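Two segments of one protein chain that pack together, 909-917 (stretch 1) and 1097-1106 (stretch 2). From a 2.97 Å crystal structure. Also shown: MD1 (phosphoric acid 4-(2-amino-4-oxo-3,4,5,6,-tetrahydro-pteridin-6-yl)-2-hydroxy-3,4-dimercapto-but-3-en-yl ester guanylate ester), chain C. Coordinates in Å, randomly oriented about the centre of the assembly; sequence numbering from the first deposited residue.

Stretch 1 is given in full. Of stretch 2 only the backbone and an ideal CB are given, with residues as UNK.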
# COMPACT_ATOMS: atom_id res chain seq x y z
N TYR B 909 5.29 20.30 24.08
CA TYR B 909 5.13 19.92 22.68
C TYR B 909 6.51 19.55 22.12
O TYR B 909 7.08 20.21 21.24
CB TYR B 909 4.44 21.03 21.90
CG TYR B 909 3.08 21.42 22.46
CD1 TYR B 909 1.92 21.24 21.72
CD2 TYR B 909 2.96 21.98 23.73
CE1 TYR B 909 0.68 21.60 22.23
CE2 TYR B 909 1.74 22.33 24.25
CZ TYR B 909 0.60 22.16 23.49
OH TYR B 909 -0.62 22.52 24.02
N HIS B 910 7.03 18.44 22.64
CA HIS B 910 8.40 17.99 22.40
C HIS B 910 8.44 16.67 21.63
O HIS B 910 9.37 15.88 21.79
CB HIS B 910 9.15 17.84 23.72
CG HIS B 910 8.44 16.99 24.72
ND1 HIS B 910 7.33 17.43 25.41
CD2 HIS B 910 8.67 15.73 25.15
CE1 HIS B 910 6.91 16.47 26.22
NE2 HIS B 910 7.70 15.43 26.08
N PHE B 911 7.44 16.43 20.79
CA PHE B 911 7.40 15.25 19.93
C PHE B 911 7.34 15.70 18.48
O PHE B 911 6.45 16.47 18.11
CB PHE B 911 6.18 14.38 20.25
CG PHE B 911 6.32 13.56 21.49
CD1 PHE B 911 7.14 12.45 21.50
CD2 PHE B 911 5.61 13.88 22.63
CE1 PHE B 911 7.27 11.68 22.64
CE2 PHE B 911 5.74 13.11 23.78
CZ PHE B 911 6.57 12.01 23.78
N TYR B 912 8.28 15.22 17.67
CA TYR B 912 8.10 15.44 16.25
C TYR B 912 6.90 14.62 15.79
O TYR B 912 6.48 13.66 16.44
CB TYR B 912 9.35 15.04 15.46
CG TYR B 912 10.60 15.81 15.82
CD1 TYR B 912 10.86 17.05 15.25
CD2 TYR B 912 11.54 15.29 16.70
CE1 TYR B 912 12.01 17.76 15.57
CE2 TYR B 912 12.69 15.98 17.02
CZ TYR B 912 12.92 17.22 16.45
OH TYR B 912 14.07 17.91 16.77
N CYS B 913 6.36 14.98 14.64
CA CYS B 913 5.19 14.25 14.14
C CYS B 913 5.32 14.21 12.62
O CYS B 913 4.80 15.08 11.91
CB CYS B 913 3.88 14.88 14.58
SG CYS B 913 2.44 13.85 14.26
N VAL B 914 5.98 13.18 12.14
CA VAL B 914 6.15 13.00 10.71
C VAL B 914 4.86 12.42 10.15
O VAL B 914 4.16 11.64 10.82
CB VAL B 914 7.35 12.07 10.42
CG1 VAL B 914 8.65 12.75 10.78
CG2 VAL B 914 7.19 10.78 11.20
N THR B 915 4.50 12.83 8.94
CA THR B 915 3.35 12.26 8.25
C THR B 915 3.84 11.75 6.90
O THR B 915 3.61 12.39 5.86
CB THR B 915 2.20 13.26 8.11
OG1 THR B 915 2.62 14.39 7.33
CG2 THR B 915 1.73 13.72 9.48
N PRO B 916 4.49 10.59 6.87
CA PRO B 916 4.99 10.04 5.61
C PRO B 916 3.83 9.42 4.84
O PRO B 916 2.68 9.42 5.29
CB PRO B 916 6.00 8.98 6.07
CG PRO B 916 6.27 9.28 7.51
CD PRO B 916 4.98 9.82 8.02
N LYS B 917 4.14 8.92 3.67
CA LYS B 917 3.14 8.23 2.87
C LYS B 917 3.29 6.72 3.01
O LYS B 917 4.36 6.20 3.33
CB LYS B 917 3.22 8.69 1.42
CG LYS B 917 2.85 10.16 1.36
CD LYS B 917 2.63 10.69 -0.03
CE LYS B 917 2.39 12.18 0.06
NZ LYS B 917 3.66 12.92 0.33
N UNK B 1097 5.28 22.48 3.60
CA UNK B 1097 5.98 21.61 4.55
C UNK B 1097 5.03 21.16 5.66
O UNK B 1097 4.75 21.94 6.59
CB UNK B 1097 7.19 22.33 5.15
N UNK B 1098 4.53 19.93 5.63
CA UNK B 1098 3.67 19.47 6.74
C UNK B 1098 4.44 19.00 7.96
O UNK B 1098 3.85 18.92 9.04
CB UNK B 1098 2.77 18.33 6.26
N UNK B 1099 5.73 18.70 7.82
CA UNK B 1099 6.52 18.15 8.91
C UNK B 1099 7.13 19.19 9.83
O UNK B 1099 7.67 18.83 10.89
CB UNK B 1099 7.64 17.28 8.34
N UNK B 1100 7.08 20.48 9.48
CA UNK B 1100 7.54 21.52 10.39
C UNK B 1100 6.46 21.70 11.45
O UNK B 1100 5.63 22.62 11.40
CB UNK B 1100 7.83 22.83 9.65
N UNK B 1101 6.47 20.80 12.42
CA UNK B 1101 5.49 20.79 13.48
C UNK B 1101 6.02 19.94 14.62
O UNK B 1101 6.85 19.05 14.42
CB UNK B 1101 4.14 20.27 12.98
N UNK B 1102 5.57 20.26 15.82
CA UNK B 1102 5.76 19.42 16.99
C UNK B 1102 4.43 19.26 17.69
O UNK B 1102 3.55 20.12 17.59
CB UNK B 1102 6.81 20.01 17.94
N UNK B 1103 4.28 18.15 18.39
CA UNK B 1103 2.95 17.75 18.93
C UNK B 1103 3.05 17.38 20.40
O UNK B 1103 4.12 17.06 20.84
CB UNK B 1103 2.38 16.57 18.14
N UNK B 1104 1.92 17.47 21.09
CA UNK B 1104 1.73 17.03 22.49
C UNK B 1104 0.83 15.80 22.45
O UNK B 1104 -0.14 15.81 21.71
CB UNK B 1104 1.12 18.13 23.36
N UNK B 1105 1.19 14.75 23.18
CA UNK B 1105 0.39 13.50 23.22
C UNK B 1105 -0.10 13.30 24.64
O UNK B 1105 0.67 13.45 25.55
CB UNK B 1105 1.20 12.29 22.75
N UNK B 1106 -1.38 13.03 24.78
CA UNK B 1106 -2.01 12.73 26.06
C UNK B 1106 -3.01 11.60 25.85
O UNK B 1106 -3.68 11.54 24.81
CB UNK B 1106 -2.69 13.97 26.65
PB MD1 C . -3.99 14.53 -4.03
O3B MD1 C . -4.20 12.95 -3.64
O1B MD1 C . -5.13 15.32 -3.44
O2B MD1 C . -4.00 14.68 -5.53
O3A MD1 C . -2.56 15.14 -3.45
C10 MD1 C . -1.49 14.31 -3.11
C11 MD1 C . -0.77 14.88 -1.86
O11 MD1 C . -1.32 14.13 -0.55
C12 MD1 C . 0.56 14.81 -1.98
S12 MD1 C . 1.25 13.95 -3.42
C13 MD1 C . 1.60 15.40 -0.99
S13 MD1 C . 3.33 15.09 -1.48
C14 MD1 C . 1.40 16.14 0.25
N15 MD1 C . 1.84 15.13 1.41
C16 MD1 C . 1.43 15.47 2.71
C15 MD1 C . 2.02 14.74 3.86
O14 MD1 C . 2.84 13.90 3.67
N17 MD1 C . 1.60 15.06 5.25
C17 MD1 C . 0.53 16.14 5.50
N16 MD1 C . 0.12 16.45 6.86
N18 MD1 C . -0.08 16.89 4.34
C20 MD1 C . 0.32 16.60 2.99
N8 MD1 C . -0.29 17.32 1.95
C7 MD1 C . 0.12 16.89 0.47
PA MD1 C . -5.45 12.03 -4.22
O1A MD1 C . -5.06 10.58 -4.27
O2A MD1 C . -6.61 12.21 -3.30
O5' MD1 C . -5.98 12.51 -5.71
C5' MD1 C . -6.87 11.64 -6.35
C4' MD1 C . -8.35 12.10 -6.14
O4' MD1 C . -9.08 12.15 -7.52
C1' MD1 C . -9.96 10.87 -7.56
N9 MD1 C . -9.78 10.13 -8.84
C4 MD1 C . -10.20 10.69 -9.96
N3 MD1 C . -10.85 12.00 -10.22
C2 MD1 C . -11.21 12.37 -11.58
N2 MD1 C . -11.84 13.64 -11.83
N1 MD1 C . -10.93 11.48 -12.69
C6 MD1 C . -10.30 10.23 -12.43
O6 MD1 C . -10.07 9.49 -13.33
C5 MD1 C . -9.93 9.84 -10.99
N7 MD1 C . -9.35 8.76 -10.48
C8 MD1 C . -9.25 8.93 -9.14
C2' MD1 C . -9.60 10.16 -6.56
O2' MD1 C . -10.75 9.45 -6.01
C3' MD1 C . -9.01 11.24 -5.46
O3' MD1 C . -10.12 11.87 -4.76

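Position 1097 has nothing of stretch 1 within 5.5 Å of its ideal CB. The residue is Val 1097, and it makes no contact here.

At position 1098 the CB points toward stretch 1 and lies 4.1 Å from Thr 915 OG1. The pterin of MD1 is also near, so a small or compact side chain suits. The residue is Pro 1098. Its CB lies 3.3 Å from MD1 C17, beside the ring system whose N17 gives a very short hydrogen bond of 2.4 Å to Thr 915 OG1.

Position 1099 points sideways, with its CB 5.1 Å from both Cys 913 O and Val 914 CA. A long side chain could run along the backbone of stretch 1; a short one would touch little. The residue is Lys 1099. The extended chain passes Val 914 and Thr 915, with CE 4.0 Å from Thr 915 N.

Position 1100 points away, so many residues would do. It is Glu 1100, which does not touch stretch 1.

Position 1101 points sideways, with its CB 5.3 Å from Cys 913 O. A beta-branched or other modest side chain fits the extended backbone. The residue is Thr 1101; its CG2 comes within 3.9 Å of Cys 913 O.

At position 1102 the CB is 3.3 Å from Tyr 909 O and 3.6 Å from Phe 911 O. The Tyr 912 ring is within reach, which favours an apolar chain such as leucine or methionine. The residue is Leu 1102. Its CD2 lies over one face of that ring, 3.9 Å from the centroid.

Position 1103 pairs with Phe 911 in an antiparallel bridge, and its side chain shares a face with Phe 911. Its N donates to Phe 911 O at 2.8 Å; the return bond, from Phe 911 N to its O, is weak at 3.4 Å. With Cys 913 CB 4.2 Å from the ideal CB, valine, alanine or threonine would suit. The residue is Val 1103. Its CG2 is modelled too close to Cys 913 CB, at 3.0 Å, so no weight is placed on that contact.

At position 1104 the CB is 3.6 Å from Tyr 909 CD1. Aliphatic carbons suit the ring, and a polar end could reach its hydroxyl. The residue is Lys 1104. Its CB sits over the ring face, and NZ gives Tyr 909 OH a weak hydrogen bond of 3.3 Å.

Position 1105 points toward stretch 1, with its CB 4.7 Å from Phe 911 CD2. Branched apolar residues suit. Ile 1105 places CG1 3.7 Å from Phe 911 CD2.

Position 1106 is out of reach. Thr 1106 makes no contact.

Stretch 2, residues 1097-1106: VPKETLVKIT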
# COMPACT_ATOMS: atom_id res chain seq x y z
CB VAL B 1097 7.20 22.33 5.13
CG1 VAL B 1097 8.28 22.34 4.10
CG2 VAL B 1097 6.84 23.78 5.56
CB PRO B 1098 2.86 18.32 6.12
CG PRO B 1098 3.04 18.47 4.64
CD PRO B 1098 4.41 19.04 4.47
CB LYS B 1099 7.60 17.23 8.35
CG LYS B 1099 7.01 16.03 7.64
CD LYS B 1099 8.05 15.06 7.13
CE LYS B 1099 7.36 13.90 6.42
NZ LYS B 1099 8.32 12.87 5.96
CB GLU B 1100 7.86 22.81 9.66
CG GLU B 1100 9.31 22.91 9.26
CD GLU B 1100 10.20 23.37 10.40
OE1 GLU B 1100 11.42 23.13 10.31
OE2 GLU B 1100 9.69 23.96 11.37
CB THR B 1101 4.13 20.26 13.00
OG1 THR B 1101 3.09 20.71 13.88
CG2 THR B 1101 4.13 18.73 12.96
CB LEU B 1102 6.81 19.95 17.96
CG LEU B 1102 8.21 20.03 17.36
CD1 LEU B 1102 8.94 21.18 18.00
CD2 LEU B 1102 8.95 18.73 17.56
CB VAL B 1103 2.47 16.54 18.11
CG1 VAL B 1103 1.00 16.27 18.23
CG2 VAL B 1103 2.80 16.72 16.65
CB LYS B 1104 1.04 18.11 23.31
CG LYS B 1104 1.10 17.89 24.81
CD LYS B 1104 0.63 19.06 25.62
CE LYS B 1104 -0.86 19.28 25.54
NZ LYS B 1104 -1.30 20.35 26.46
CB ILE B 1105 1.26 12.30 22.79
CG1 ILE B 1105 2.27 12.69 21.72
CG2 ILE B 1105 0.39 11.16 22.31
CD1 ILE B 1105 1.70 12.59 20.35
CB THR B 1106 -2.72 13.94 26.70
OG1 THR B 1106 -4.06 14.04 26.21
CG2 THR B 1106 -1.96 15.25 26.45
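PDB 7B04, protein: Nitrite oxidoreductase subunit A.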